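Local coordinates for membrane-bound lytic murein transglycosylase A (Burkholderia pseudomallei, PDB 6QK4), which probably cleaves the MurNAc-GlcNAc linkages of peptidoglycan exolytically, leaving 1,6-anhydro-MurNAc ends, as a lytic transglycosylase of the bacterial cell wall, at residues A11-V16 with P298-V303; L102-Y107 with G315-Y320; L282-F287 with M341-P346; L288-P293 with M335-R340; R292-A297 with G329-R334. One frame throughout, in Å; residues are numbered along the deposited sequence.

How the interactions relate
From the N terminus, 11-16 waits for 298-303, so interaction 1 closes the longest loop, with 281 residues between its segments. Next, 102-107 pairs with 315-320 in interaction 2, whose span crosses that of interaction 1. Interaction 3 joins 282-287 to 341-346 and crosses both. Within its span lie interaction 4, farther along the same two strands, and interaction 5, which shares R292 and P293 with interaction 4 and docks the following loop on helix 326-334. Both also cross interactions 1 and 2. Interactions 1 and 4 meet where strands 285-291 and 298-307 pair; interactions 2 and 4 meet through V103 and Q337. They tie the N-terminal segment, the strands of the 3D domain and helix 326-334 together.

Interaction 1: residues A11-V16 with P298-V303; sequences AGAAIV and PLNRLV
An extended N-terminal segment, 11-16, without helix or strand of its own, lies across the start of strand 298-307 in the 3D domain, whose sequence family belongs to the double-psi beta-barrel clan. The one direct hydrogen bond runs from N300 to the backbone. Its CG stands beside the backbone N and anti to the carbonyl carbon (chi1 -74°), which carries the amide over to A13, where ND2 donates to A13 O at 3.3 Å. This bond is long but almost straight, 173° at the hydrogen. It reaches a lone pair in the carbonyl plane, and A13 O in turn lies in the plane of the N300 amide. The same oxygen also accepts from NE2 of Q289 on the neighbouring strand, while A13 N donates to D38.

The P298 ring packs against the backbone of 12-13. Its CG comes up against G12 O at 3.4 Å, and its CB lies 3.7 Å from A13 O. At the far end of the ring, CD meets A11 CB at 4.2 Å, a looser touch at an exposed residue. G12 CA lies 5.3 Å from P298 CA; a side chain at G12 would point at the strand and run into N300 ND2. A water bridges the two backbones: it accepts from G12 N at 3.0 Å and donates to P298 O at 2.9 Å.

Chemically, an otherwise irregular segment is fixed mainly through its main chain: A13 has both its N-H and its carbonyl engaged, and two side-chain amides from adjacent strands hold that carbonyl.

Interaction 2: residues L102-Y107 with G315-Y320; sequences LVTGYY and GVRADY
T104 turns OG1 into the crowded position between backbone N and carbonyl carbon (chi1 50°), R317 leaves the strand with CG anti to N and then bends at chi2 (70°), and D319 has chi1 at -135°, away from the usual staggered positions. These turns gather three polar groups on one face of a parallel strand pair. T104 OG1 donates to D319 OD1 at 2.7 Å, meeting it from above the carboxylate plane. R317 grips T104 OG1 itself end-on, NH1 at 3.0 Å and NH2 at 3.3 Å, with the hydroxyl in the guanidinium plane, so it accepts twice and donates once. L102 CD2 covers one guanidinium face, 3.9 Å from R317 CZ. L102 O accepts both from A318 N, in the carbonyl plane, and from R317 NH1, well above it. Backbone bonds continue the pairing, the shortest being Y320 N to T104 O at 2.7 Å. Farther on, the Y106 ring presents its CE1 edge to D319 O at 3.3 Å, while its hydroxyl bonds D307. The pair sits between further strands: V103 bonds Q337 of strand 336-346, D319 bonds A274 of strand 272-274, and Y320 packs on strand 298-307.

Interaction 3: residues L282-F287 with M341-P346; sequences LGTPVF and MWLLFP
V286 works as a forked bump between two longer side chains of the opposing strand. Its CG1, anti to the backbone N, presses on M341 CG at 3.7 Å, and its CG2 meets L343 CD2 at 3.8 Å. M341 extends beyond CG and crosses V286 obliquely, whereas L343 runs alongside it, pointing the same way. The hollow next to L343 is filled by T284, whose CG2 reaches L343 CB at 3.9 Å; the T284 hydroxyl turns to P281 O instead.

L344 lies obliquely across the P285 ring. Its CD2 touches P285 CB at 3.9 Å, and CD1 tucks in by the backbone, 3.7 Å from P285 O and close to F287 N. On the face of F287 and W342 the two rings meet only loosely, F287 CD2 to W342 CE3 at 4.3 Å. The indole fits more closely against the main chain: F287 O lies in the indole plane at its edge, 3.4 Å from W342 CE3.

Three backbone bonds set the register. L344 N donates to P285 O at 2.9 Å, nearly straight at 177°, while F287 and W342 exchange bonds as an antiparallel hydrogen-bonded pair. V286 and L343 form the adjacent non-hydrogen-bonded pair, their side chains on the same face. All eight touching residues are buried. Strands 298-307 and 87-92 flank the pair, through the backbone bonds of V286 with V303 and of L343 with F90. Such a pairing of sequence-distant antiparallel strands, apolar on both faces, suits the barrel of a 3D domain, a member of the double-psi beta-barrel clan.

Interaction 4: residues L288-P293 with M335-R340; sequences LQTTRP and MKQNGR
M335 opens the second segment by lying obliquely across P293, with CG 4.0 Å from P293 CD. Its chain then runs extended, so that CE ends tip to tip with T290 CG2 and 3.8 Å from T291 O. K336 points away, but its backbone N donates to OE1 of Q337, on an in-plane lone pair. That bond helps hold the Q337 amide, in which a bend at chi2 (-62°) turns OE1 back to its own backbone and leaves NE2 facing T291. From there NE2 donates to T291 OG1 at 2.9 Å, with the hydroxyl close to the amide plane and the bond fairly straight (164°). N338 contributes its carbonyl: T290 OG1 donates to N338 O at 2.9 Å from above the carbonyl plane, and a water that donates to N338 O also hydrogen-bonds T291 OG1. At G339 the strands come close, G339 CA lying 3.1 Å from Q289 O. R340 closes the segment as an antiparallel hydrogen-bonded pair with Q289. R340 N meets Q289 O at 2.8 Å and Q289 N meets R340 O at 2.9 Å, both in the carbonyl planes. The R340 guanidinium leads away to a salt bridge with D100.

Beyond the Q289-R340 pair, toward T290 and T291, regular backbone pairing gives way to threonine hydroxyls, an amide and a water. T291 O is buried among the Q337 and M335 side chains with no polar partner in the model, probably a small energetic cost.

Interaction 5: residues R292-A297 with G329-R334; sequences RPMTNA and GDQAGR
The loop joining strands 285-291 and 298-307, which contains an ST turn at T295, rests its first half on helix 326-334 within the 3D domain. P293 makes the tight part. Its ring crosses the Q331 side chain at about a right angle, and CG meets Q331 NE2 at 3.3 Å and, on the helix backbone, Q331 O at 3.4 Å. The next ring atom, P293 CB, stands 3.9 Å from R334 CB. W322 of strand 317-324 touches both P293 and Q331, placing this end of the contact against strand 317-324.

M294 forms the solvent side: its contacts are as short, but it and R334 are exposed. Its chain bends at chi2 (-86°) and again at chi3, which brings the thioether across to R334, SD sitting 3.4 Å from R334 CG. R334 CB leans toward the loop, but the arginine end leads off again. M294 CG also lies 3.4 Å from Q331 OE1, a contact of carbon with carbonyl rather than a hydrogen bond.

The two segments share no direct hydrogen bond; a water supplies the polar link, accepting from M294 N at 3.0 Å and from Q331 NE2 at 2.7 Å. The Q331 amide crosses the proline, and one N-H goes to that water. The loop keeps its shape by bonds of its own, N296 N to R292 O among them. In its ST turn, A297 N donates to T295 OG1 at 3.3 Å, and the bond is fairly straight, 164° at the hydrogen.

Interaction 1: residues A11-V16 with P298-V303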
# COMPACT_ATOMS: atom_id res chain seq x y z
N ALA A 11 24.47 -4.64 -4.62
CA ALA A 11 23.22 -3.97 -5.02
C ALA A 11 22.81 -4.34 -6.46
O ALA A 11 23.63 -4.66 -7.33
CB ALA A 11 23.34 -2.45 -4.91
N GLY A 12 21.53 -4.23 -6.73
CA GLY A 12 20.99 -4.79 -7.96
C GLY A 12 21.19 -3.97 -9.23
O GLY A 12 21.91 -2.97 -9.30
N ALA A 13 20.52 -4.45 -10.28
CA ALA A 13 20.59 -3.85 -11.59
C ALA A 13 19.95 -2.48 -11.59
O ALA A 13 18.82 -2.33 -11.10
CB ALA A 13 19.83 -4.72 -12.60
N ALA A 14 20.58 -1.55 -12.30
CA ALA A 14 20.14 -0.16 -12.41
C ALA A 14 19.55 0.16 -13.78
O ALA A 14 20.02 -0.29 -14.81
CB ALA A 14 21.33 0.78 -12.21
N ILE A 15 18.52 0.99 -13.79
CA ILE A 15 17.84 1.36 -15.04
C ILE A 15 18.70 2.31 -15.85
O ILE A 15 19.25 3.29 -15.33
CB ILE A 15 16.48 2.02 -14.69
CG1 ILE A 15 15.53 1.00 -14.05
CG2 ILE A 15 15.82 2.71 -15.97
CD1 ILE A 15 14.42 1.67 -13.18
N VAL A 16 18.77 2.07 -17.16
CA VAL A 16 19.31 3.04 -18.11
C VAL A 16 18.09 3.84 -18.65
O VAL A 16 17.31 3.25 -19.40
CB VAL A 16 20.01 2.36 -19.29
CG1 VAL A 16 20.48 3.43 -20.25
CG2 VAL A 16 21.19 1.54 -18.84
N PRO A 298 18.71 0.05 -5.79
CA PRO A 298 17.88 -0.75 -6.70
C PRO A 298 16.92 -1.69 -5.98
O PRO A 298 17.29 -2.34 -4.99
CB PRO A 298 18.87 -1.58 -7.51
CG PRO A 298 20.16 -0.70 -7.45
CD PRO A 298 20.15 -0.01 -6.14
N LEU A 299 15.72 -1.81 -6.56
CA LEU A 299 14.65 -2.67 -6.06
C LEU A 299 14.14 -3.45 -7.27
O LEU A 299 13.52 -2.88 -8.17
CB LEU A 299 13.54 -1.83 -5.41
CG LEU A 299 12.33 -2.67 -4.91
CD1 LEU A 299 12.79 -3.68 -3.91
CD2 LEU A 299 11.47 -1.59 -4.19
N ASN A 300 14.52 -4.73 -7.35
CA ASN A 300 14.12 -5.59 -8.45
C ASN A 300 13.24 -6.70 -7.90
O ASN A 300 13.68 -7.48 -7.05
CB ASN A 300 15.38 -6.21 -9.10
CG ASN A 300 16.14 -5.19 -9.95
OD1 ASN A 300 15.77 -4.92 -11.09
ND2 ASN A 300 17.22 -4.65 -9.40
N ARG A 301 11.96 -6.75 -8.32
CA ARG A 301 11.02 -7.55 -7.53
C ARG A 301 9.99 -8.19 -8.47
O ARG A 301 9.38 -7.46 -9.27
CB ARG A 301 10.18 -6.69 -6.53
CG ARG A 301 10.54 -6.67 -5.03
CD ARG A 301 10.16 -7.91 -4.41
NE ARG A 301 10.16 -8.05 -2.97
CZ ARG A 301 11.11 -8.64 -2.25
NH1 ARG A 301 12.27 -8.99 -2.82
NH2 ARG A 301 10.92 -8.84 -0.96
N LEU A 302 9.80 -9.50 -8.38
CA LEU A 302 8.68 -10.17 -9.04
C LEU A 302 7.45 -9.95 -8.18
O LEU A 302 7.43 -10.30 -7.00
CB LEU A 302 8.94 -11.66 -9.20
CG LEU A 302 7.79 -12.44 -9.89
CD1 LEU A 302 7.50 -11.99 -11.34
CD2 LEU A 302 8.13 -13.91 -9.84
N VAL A 303 6.43 -9.32 -8.77
CA VAL A 303 5.19 -8.99 -8.09
C VAL A 303 4.02 -9.50 -8.94
O VAL A 303 4.18 -9.97 -10.09
CB VAL A 303 5.07 -7.47 -7.85
CG1 VAL A 303 6.31 -6.96 -7.02
CG2 VAL A 303 5.07 -6.70 -9.19
O HOH W 1 19.95 -3.23 -4.36

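Interaction 2: residues L102-Y107 with G315-Y320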
# COMPACT_ATOMS: atom_id res chain seq x y z
N LEU A 102 6.11 5.13 -13.80
CA LEU A 102 6.19 5.62 -12.44
C LEU A 102 5.69 4.55 -11.45
O LEU A 102 4.64 3.93 -11.67
CB LEU A 102 5.38 6.91 -12.28
CG LEU A 102 5.28 7.46 -10.88
CD1 LEU A 102 6.64 7.99 -10.48
CD2 LEU A 102 4.22 8.54 -10.81
N VAL A 103 6.47 4.33 -10.39
CA VAL A 103 6.11 3.41 -9.29
C VAL A 103 5.87 4.23 -8.03
O VAL A 103 6.80 4.85 -7.48
CB VAL A 103 7.21 2.39 -9.01
CG1 VAL A 103 6.73 1.34 -7.95
CG2 VAL A 103 7.54 1.68 -10.32
N THR A 104 4.64 4.21 -7.53
CA THR A 104 4.34 4.80 -6.24
C THR A 104 4.10 3.68 -5.22
O THR A 104 4.24 2.50 -5.55
CB THR A 104 3.14 5.76 -6.36
OG1 THR A 104 2.04 5.12 -7.01
CG2 THR A 104 3.53 7.01 -7.18
N GLY A 105 3.71 4.02 -3.99
CA GLY A 105 3.54 2.98 -2.98
C GLY A 105 2.30 3.17 -2.11
O GLY A 105 1.78 4.28 -2.00
N TYR A 106 1.78 2.05 -1.58
CA TYR A 106 0.67 2.14 -0.63
C TYR A 106 0.85 1.09 0.45
O TYR A 106 1.77 0.25 0.40
CB TYR A 106 -0.69 1.98 -1.31
CG TYR A 106 -1.09 0.65 -1.92
CD1 TYR A 106 -0.38 0.08 -3.00
CD2 TYR A 106 -2.26 -0.00 -1.47
CE1 TYR A 106 -0.87 -1.11 -3.57
CE2 TYR A 106 -2.75 -1.14 -2.06
CZ TYR A 106 -2.01 -1.70 -3.09
OH TYR A 106 -2.53 -2.84 -3.67
N TYR A 107 0.02 1.19 1.49
CA TYR A 107 0.14 0.33 2.66
C TYR A 107 -1.23 0.21 3.30
O TYR A 107 -2.19 0.89 2.90
CB TYR A 107 1.16 0.89 3.68
CG TYR A 107 0.63 2.03 4.51
CD1 TYR A 107 0.36 3.26 3.94
CD2 TYR A 107 0.47 1.89 5.89
CE1 TYR A 107 -0.07 4.34 4.73
CE2 TYR A 107 0.04 2.95 6.69
CZ TYR A 107 -0.23 4.16 6.09
OH TYR A 107 -0.61 5.21 6.88
N GLY A 315 0.18 3.12 -18.55
CA GLY A 315 0.73 1.87 -19.04
C GLY A 315 1.68 1.28 -18.02
O GLY A 315 1.35 0.45 -17.15
N VAL A 316 2.93 1.73 -18.12
CA VAL A 316 3.94 1.28 -17.16
C VAL A 316 3.70 2.12 -15.94
O VAL A 316 4.24 3.23 -15.80
CB VAL A 316 5.37 1.47 -17.71
CG1 VAL A 316 6.45 0.96 -16.66
CG2 VAL A 316 5.53 0.71 -19.07
N ARG A 317 2.87 1.61 -15.04
CA ARG A 317 2.44 2.37 -13.87
C ARG A 317 2.08 1.36 -12.79
O ARG A 317 1.27 0.45 -13.05
CB ARG A 317 1.21 3.20 -14.24
CG ARG A 317 0.74 4.07 -13.08
CD ARG A 317 1.77 5.24 -12.81
NE ARG A 317 1.18 6.10 -11.74
CZ ARG A 317 1.33 5.93 -10.42
NH1 ARG A 317 2.10 4.99 -9.96
NH2 ARG A 317 0.68 6.71 -9.55
N ALA A 318 2.59 1.54 -11.57
CA ALA A 318 2.21 0.60 -10.52
C ALA A 318 2.16 1.32 -9.17
O ALA A 318 2.95 2.25 -8.90
CB ALA A 318 3.20 -0.56 -10.49
N ASP A 319 1.27 0.81 -8.29
CA ASP A 319 1.32 1.13 -6.85
C ASP A 319 1.87 -0.10 -6.11
O ASP A 319 1.25 -1.17 -6.14
CB ASP A 319 -0.08 1.48 -6.32
CG ASP A 319 -0.10 2.72 -5.43
OD1 ASP A 319 0.90 3.42 -5.20
OD2 ASP A 319 -1.20 3.02 -4.89
N TYR A 320 3.04 0.04 -5.49
CA TYR A 320 3.70 -1.10 -4.83
C TYR A 320 3.15 -1.27 -3.40
O TYR A 320 3.22 -0.32 -2.60
CB TYR A 320 5.20 -0.77 -4.80
CG TYR A 320 6.15 -1.82 -4.33
CD1 TYR A 320 6.51 -2.87 -5.17
CD2 TYR A 320 6.70 -1.77 -3.09
CE1 TYR A 320 7.41 -3.84 -4.73
CE2 TYR A 320 7.65 -2.69 -2.66
CZ TYR A 320 7.98 -3.73 -3.48
OH TYR A 320 8.89 -4.67 -3.04

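Interaction 3: residues L282-F287 with M341-P346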
# COMPACT_ATOMS: atom_id res chain seq x y z
N LEU A 282 -5.66 -7.98 -14.15
CA LEU A 282 -5.47 -8.61 -12.85
C LEU A 282 -5.08 -10.08 -13.02
O LEU A 282 -5.58 -10.81 -13.90
CB LEU A 282 -6.75 -8.49 -12.01
CG LEU A 282 -7.05 -7.07 -11.56
CD1 LEU A 282 -8.46 -7.03 -10.97
CD2 LEU A 282 -6.02 -6.47 -10.59
N GLY A 283 -4.10 -10.50 -12.20
CA GLY A 283 -3.53 -11.83 -12.27
C GLY A 283 -2.18 -11.88 -12.99
O GLY A 283 -1.48 -12.89 -12.89
N THR A 284 -1.79 -10.79 -13.71
CA THR A 284 -0.53 -10.82 -14.47
C THR A 284 0.62 -10.75 -13.49
O THR A 284 0.68 -9.81 -12.68
CB THR A 284 -0.43 -9.62 -15.44
OG1 THR A 284 -1.62 -9.56 -16.27
CG2 THR A 284 0.82 -9.73 -16.32
N PRO A 285 1.58 -11.68 -13.54
CA PRO A 285 2.83 -11.46 -12.81
C PRO A 285 3.68 -10.45 -13.57
O PRO A 285 3.68 -10.42 -14.80
CB PRO A 285 3.51 -12.85 -12.82
CG PRO A 285 2.43 -13.81 -13.41
CD PRO A 285 1.59 -12.93 -14.33
N VAL A 286 4.42 -9.61 -12.83
CA VAL A 286 5.16 -8.49 -13.40
C VAL A 286 6.54 -8.50 -12.75
O VAL A 286 6.64 -8.53 -11.51
CB VAL A 286 4.51 -7.12 -13.11
CG1 VAL A 286 5.33 -5.96 -13.78
CG2 VAL A 286 3.06 -7.09 -13.63
N PHE A 287 7.62 -8.44 -13.57
CA PHE A 287 8.92 -8.22 -12.96
C PHE A 287 9.15 -6.72 -12.97
O PHE A 287 9.07 -6.09 -14.04
CB PHE A 287 10.06 -8.98 -13.68
CG PHE A 287 11.30 -8.97 -12.80
CD1 PHE A 287 11.36 -9.81 -11.70
CD2 PHE A 287 12.30 -8.02 -12.98
CE1 PHE A 287 12.41 -9.79 -10.85
CE2 PHE A 287 13.40 -7.97 -12.07
CZ PHE A 287 13.43 -8.83 -10.98
N MET A 341 9.10 -2.51 -16.44
CA MET A 341 8.26 -3.71 -16.24
C MET A 341 8.46 -4.73 -17.35
O MET A 341 8.64 -4.36 -18.52
CB MET A 341 6.74 -3.37 -16.23
CG MET A 341 6.39 -2.67 -14.99
SD MET A 341 4.57 -2.31 -15.22
CE MET A 341 4.28 -1.58 -13.61
N TRP A 342 8.39 -6.01 -16.96
CA TRP A 342 8.15 -7.12 -17.87
C TRP A 342 6.91 -7.87 -17.39
O TRP A 342 6.82 -8.22 -16.20
CB TRP A 342 9.33 -8.11 -17.86
CG TRP A 342 10.62 -7.48 -18.39
CD1 TRP A 342 11.18 -7.71 -19.61
CD2 TRP A 342 11.45 -6.47 -17.74
NE1 TRP A 342 12.34 -6.91 -19.76
CE2 TRP A 342 12.48 -6.12 -18.65
CE3 TRP A 342 11.38 -5.79 -16.50
CZ2 TRP A 342 13.51 -5.20 -18.33
CZ3 TRP A 342 12.38 -4.80 -16.20
CH2 TRP A 342 13.43 -4.54 -17.12
N LEU A 343 5.97 -8.14 -18.31
CA LEU A 343 4.80 -8.95 -17.98
C LEU A 343 5.10 -10.41 -18.27
O LEU A 343 5.69 -10.73 -19.31
CB LEU A 343 3.60 -8.49 -18.81
CG LEU A 343 3.18 -7.02 -18.77
CD1 LEU A 343 1.73 -6.85 -19.25
CD2 LEU A 343 3.23 -6.43 -17.41
N LEU A 344 4.74 -11.29 -17.36
CA LEU A 344 4.91 -12.71 -17.60
C LEU A 344 3.60 -13.30 -18.14
O LEU A 344 2.53 -13.00 -17.63
CB LEU A 344 5.25 -13.46 -16.32
CG LEU A 344 6.67 -13.32 -15.74
CD1 LEU A 344 7.00 -11.95 -15.40
CD2 LEU A 344 6.76 -14.17 -14.55
N PHE A 345 3.71 -14.19 -19.13
CA PHE A 345 2.52 -14.91 -19.62
C PHE A 345 2.83 -16.39 -19.55
O PHE A 345 3.94 -16.78 -19.91
CB PHE A 345 2.17 -14.51 -21.05
CG PHE A 345 1.60 -13.13 -21.12
CD1 PHE A 345 0.24 -12.93 -20.87
CD2 PHE A 345 2.42 -12.03 -21.36
CE1 PHE A 345 -0.30 -11.64 -20.87
CE2 PHE A 345 1.92 -10.76 -21.36
CZ PHE A 345 0.56 -10.53 -21.10
N PRO A 346 1.88 -17.23 -19.16
CA PRO A 346 2.21 -18.67 -19.04
C PRO A 346 2.44 -19.32 -20.40
O PRO A 346 1.73 -19.03 -21.36
CB PRO A 346 0.99 -19.27 -18.36
CG PRO A 346 -0.05 -18.27 -18.43
CD PRO A 346 0.61 -16.91 -18.50

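Interaction 4: residues L288-P293 with M335-R340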
# COMPACT_ATOMS: atom_id res chain seq x y z
N LEU A 288 9.34 -6.15 -11.77
CA LEU A 288 9.42 -4.72 -11.56
C LEU A 288 10.87 -4.35 -11.25
O LEU A 288 11.45 -4.88 -10.31
CB LEU A 288 8.47 -4.32 -10.41
CG LEU A 288 8.29 -2.83 -10.16
CD1 LEU A 288 7.77 -2.09 -11.40
CD2 LEU A 288 7.32 -2.62 -8.95
N GLN A 289 11.42 -3.40 -12.01
CA GLN A 289 12.75 -2.86 -11.74
C GLN A 289 12.56 -1.40 -11.37
O GLN A 289 12.01 -0.63 -12.18
CB GLN A 289 13.61 -3.00 -12.98
CG GLN A 289 15.03 -2.35 -12.77
CD GLN A 289 15.89 -2.53 -14.01
OE1 GLN A 289 15.36 -2.75 -15.12
NE2 GLN A 289 17.19 -2.47 -13.84
N THR A 290 12.98 -1.02 -10.16
CA THR A 290 12.75 0.35 -9.67
C THR A 290 13.82 0.64 -8.59
O THR A 290 14.89 0.03 -8.60
CB THR A 290 11.26 0.52 -9.25
OG1 THR A 290 11.07 1.88 -8.88
CG2 THR A 290 10.88 -0.33 -8.01
N THR A 291 13.55 1.56 -7.66
CA THR A 291 14.47 1.83 -6.56
C THR A 291 13.69 1.99 -5.26
O THR A 291 12.48 2.23 -5.27
CB THR A 291 15.32 3.12 -6.79
OG1 THR A 291 14.45 4.20 -7.16
CG2 THR A 291 16.31 2.91 -7.93
N ARG A 292 14.43 1.91 -4.13
CA ARG A 292 13.80 2.06 -2.81
C ARG A 292 13.64 3.53 -2.47
O ARG A 292 14.55 4.31 -2.69
CB ARG A 292 14.65 1.42 -1.74
CG ARG A 292 14.90 -0.03 -1.90
CD ARG A 292 15.27 -0.62 -0.55
NE ARG A 292 15.16 -2.06 -0.68
CZ ARG A 292 14.16 -2.77 -0.20
NH1 ARG A 292 13.21 -2.17 0.52
NH2 ARG A 292 14.14 -4.08 -0.38
N PRO A 293 12.55 3.90 -1.82
CA PRO A 293 12.24 5.32 -1.63
C PRO A 293 13.23 6.12 -0.79
O PRO A 293 13.45 7.31 -1.07
CB PRO A 293 10.85 5.29 -0.96
CG PRO A 293 10.57 3.85 -0.60
CD PRO A 293 11.42 2.99 -1.52
N MET A 335 7.41 6.94 -1.82
CA MET A 335 7.76 6.21 -3.05
C MET A 335 7.21 6.95 -4.26
O MET A 335 5.99 7.11 -4.43
CB MET A 335 7.25 4.75 -3.02
CG MET A 335 8.29 3.74 -3.88
SD MET A 335 7.35 2.34 -4.04
CE MET A 335 8.70 1.57 -5.06
N LYS A 336 8.12 7.35 -5.16
CA LYS A 336 7.72 8.03 -6.39
C LYS A 336 8.91 7.89 -7.33
O LYS A 336 9.76 8.79 -7.44
CB LYS A 336 7.37 9.50 -6.12
CG LYS A 336 6.67 10.17 -7.32
CD LYS A 336 6.24 11.65 -7.08
CE LYS A 336 5.99 12.27 -8.48
NZ LYS A 336 5.02 13.39 -8.43
N GLN A 337 9.06 6.68 -7.88
CA GLN A 337 10.31 6.21 -8.46
C GLN A 337 10.12 5.84 -9.92
O GLN A 337 9.10 5.23 -10.29
CB GLN A 337 10.86 4.93 -7.72
CG GLN A 337 10.70 4.95 -6.20
CD GLN A 337 11.48 6.10 -5.54
OE1 GLN A 337 10.90 6.98 -4.83
NE2 GLN A 337 12.80 6.13 -5.80
N ASN A 338 11.16 6.13 -10.72
CA ASN A 338 11.14 5.58 -12.08
C ASN A 338 11.21 4.06 -12.03
O ASN A 338 11.85 3.48 -11.13
CB ASN A 338 12.33 6.06 -12.89
CG ASN A 338 12.23 5.68 -14.35
OD1 ASN A 338 11.17 5.85 -14.99
ND2 ASN A 338 13.37 5.13 -14.90
N GLY A 339 10.55 3.43 -13.01
CA GLY A 339 10.49 1.97 -13.08
C GLY A 339 10.39 1.40 -14.48
O GLY A 339 10.06 2.09 -15.45
N ARG A 340 10.70 0.11 -14.55
CA ARG A 340 10.59 -0.72 -15.78
C ARG A 340 9.83 -2.01 -15.46
O ARG A 340 9.94 -2.59 -14.36
CB ARG A 340 11.97 -1.09 -16.32
CG ARG A 340 12.75 0.10 -16.83
CD ARG A 340 12.10 0.70 -18.08
NE ARG A 340 12.86 1.90 -18.54
CZ ARG A 340 13.96 1.88 -19.33
NH1 ARG A 340 14.51 0.73 -19.74
NH2 ARG A 340 14.54 3.08 -19.63
O HOH W 2 13.98 4.42 -9.86

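Interaction 5: residues R292-A297 with G329-R334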
# COMPACT_ATOMS: atom_id res chain seq x y z
N ARG A 292 14.43 1.91 -4.13
CA ARG A 292 13.80 2.06 -2.81
C ARG A 292 13.64 3.53 -2.47
O ARG A 292 14.55 4.31 -2.69
CB ARG A 292 14.65 1.42 -1.74
CG ARG A 292 14.90 -0.03 -1.90
CD ARG A 292 15.27 -0.62 -0.55
NE ARG A 292 15.16 -2.06 -0.68
CZ ARG A 292 14.16 -2.77 -0.20
NH1 ARG A 292 13.21 -2.17 0.52
NH2 ARG A 292 14.14 -4.08 -0.38
N PRO A 293 12.55 3.90 -1.82
CA PRO A 293 12.24 5.32 -1.63
C PRO A 293 13.23 6.12 -0.79
O PRO A 293 13.45 7.31 -1.07
CB PRO A 293 10.85 5.29 -0.96
CG PRO A 293 10.57 3.85 -0.60
CD PRO A 293 11.42 2.99 -1.52
N MET A 294 13.79 5.56 0.28
CA MET A 294 14.58 6.46 1.13
C MET A 294 16.07 6.37 0.84
O MET A 294 16.79 7.38 0.90
CB MET A 294 14.34 6.18 2.63
CG MET A 294 12.88 5.95 2.98
SD MET A 294 12.06 7.52 3.29
CE MET A 294 11.51 7.35 4.98
N THR A 295 16.52 5.19 0.47
CA THR A 295 17.94 5.00 0.19
C THR A 295 18.27 5.11 -1.28
O THR A 295 19.45 5.16 -1.63
CB THR A 295 18.40 3.63 0.63
OG1 THR A 295 17.68 2.67 -0.16
CG2 THR A 295 18.08 3.44 2.13
N ASN A 296 17.26 5.04 -2.17
CA ASN A 296 17.45 5.07 -3.61
C ASN A 296 18.22 3.85 -4.13
O ASN A 296 18.68 3.85 -5.26
CB ASN A 296 18.14 6.36 -4.06
CG ASN A 296 17.84 6.70 -5.52
OD1 ASN A 296 16.68 6.64 -5.97
ND2 ASN A 296 18.87 7.07 -6.27
N ALA A 297 18.33 2.77 -3.36
CA ALA A 297 19.02 1.60 -3.89
C ALA A 297 18.13 0.83 -4.89
O ALA A 297 16.89 0.92 -4.83
CB ALA A 297 19.40 0.67 -2.74
N GLY A 329 4.05 2.21 5.83
CA GLY A 329 3.49 3.48 5.38
C GLY A 329 4.52 4.58 5.12
O GLY A 329 4.30 5.46 4.27
N ASP A 330 5.61 4.60 5.88
CA ASP A 330 6.61 5.63 5.63
C ASP A 330 7.32 5.34 4.32
O ASP A 330 7.69 6.27 3.59
CB ASP A 330 7.60 5.72 6.79
CG ASP A 330 7.07 6.63 7.93
OD1 ASP A 330 6.21 7.52 7.64
OD2 ASP A 330 7.50 6.47 9.09
N GLN A 331 7.51 4.06 4.01
CA GLN A 331 8.10 3.72 2.71
C GLN A 331 7.13 4.10 1.62
O GLN A 331 7.50 4.74 0.65
CB GLN A 331 8.45 2.24 2.59
CG GLN A 331 9.51 1.70 3.47
CD GLN A 331 10.86 2.34 3.23
OE1 GLN A 331 11.37 3.09 4.07
NE2 GLN A 331 11.44 2.07 2.08
N ALA A 332 5.84 3.74 1.81
CA ALA A 332 4.83 4.04 0.81
C ALA A 332 4.75 5.55 0.56
O ALA A 332 4.63 6.00 -0.59
CB ALA A 332 3.47 3.46 1.26
N GLY A 333 4.80 6.35 1.64
CA GLY A 333 4.65 7.80 1.51
C GLY A 333 5.72 8.47 0.68
O GLY A 333 5.46 9.50 0.04
N ARG A 334 6.91 7.92 0.67
CA ARG A 334 8.01 8.53 -0.04
C ARG A 334 8.21 7.93 -1.42
O ARG A 334 9.12 8.35 -2.12
CB ARG A 334 9.29 8.38 0.78
CG ARG A 334 9.22 8.96 2.20
CD ARG A 334 8.91 10.46 2.20
NE ARG A 334 7.64 10.76 2.88
CZ ARG A 334 6.77 11.72 2.52
NH1 ARG A 334 7.02 12.50 1.47
NH2 ARG A 334 5.64 11.90 3.21
O HOH W 3 13.92 2.79 1.37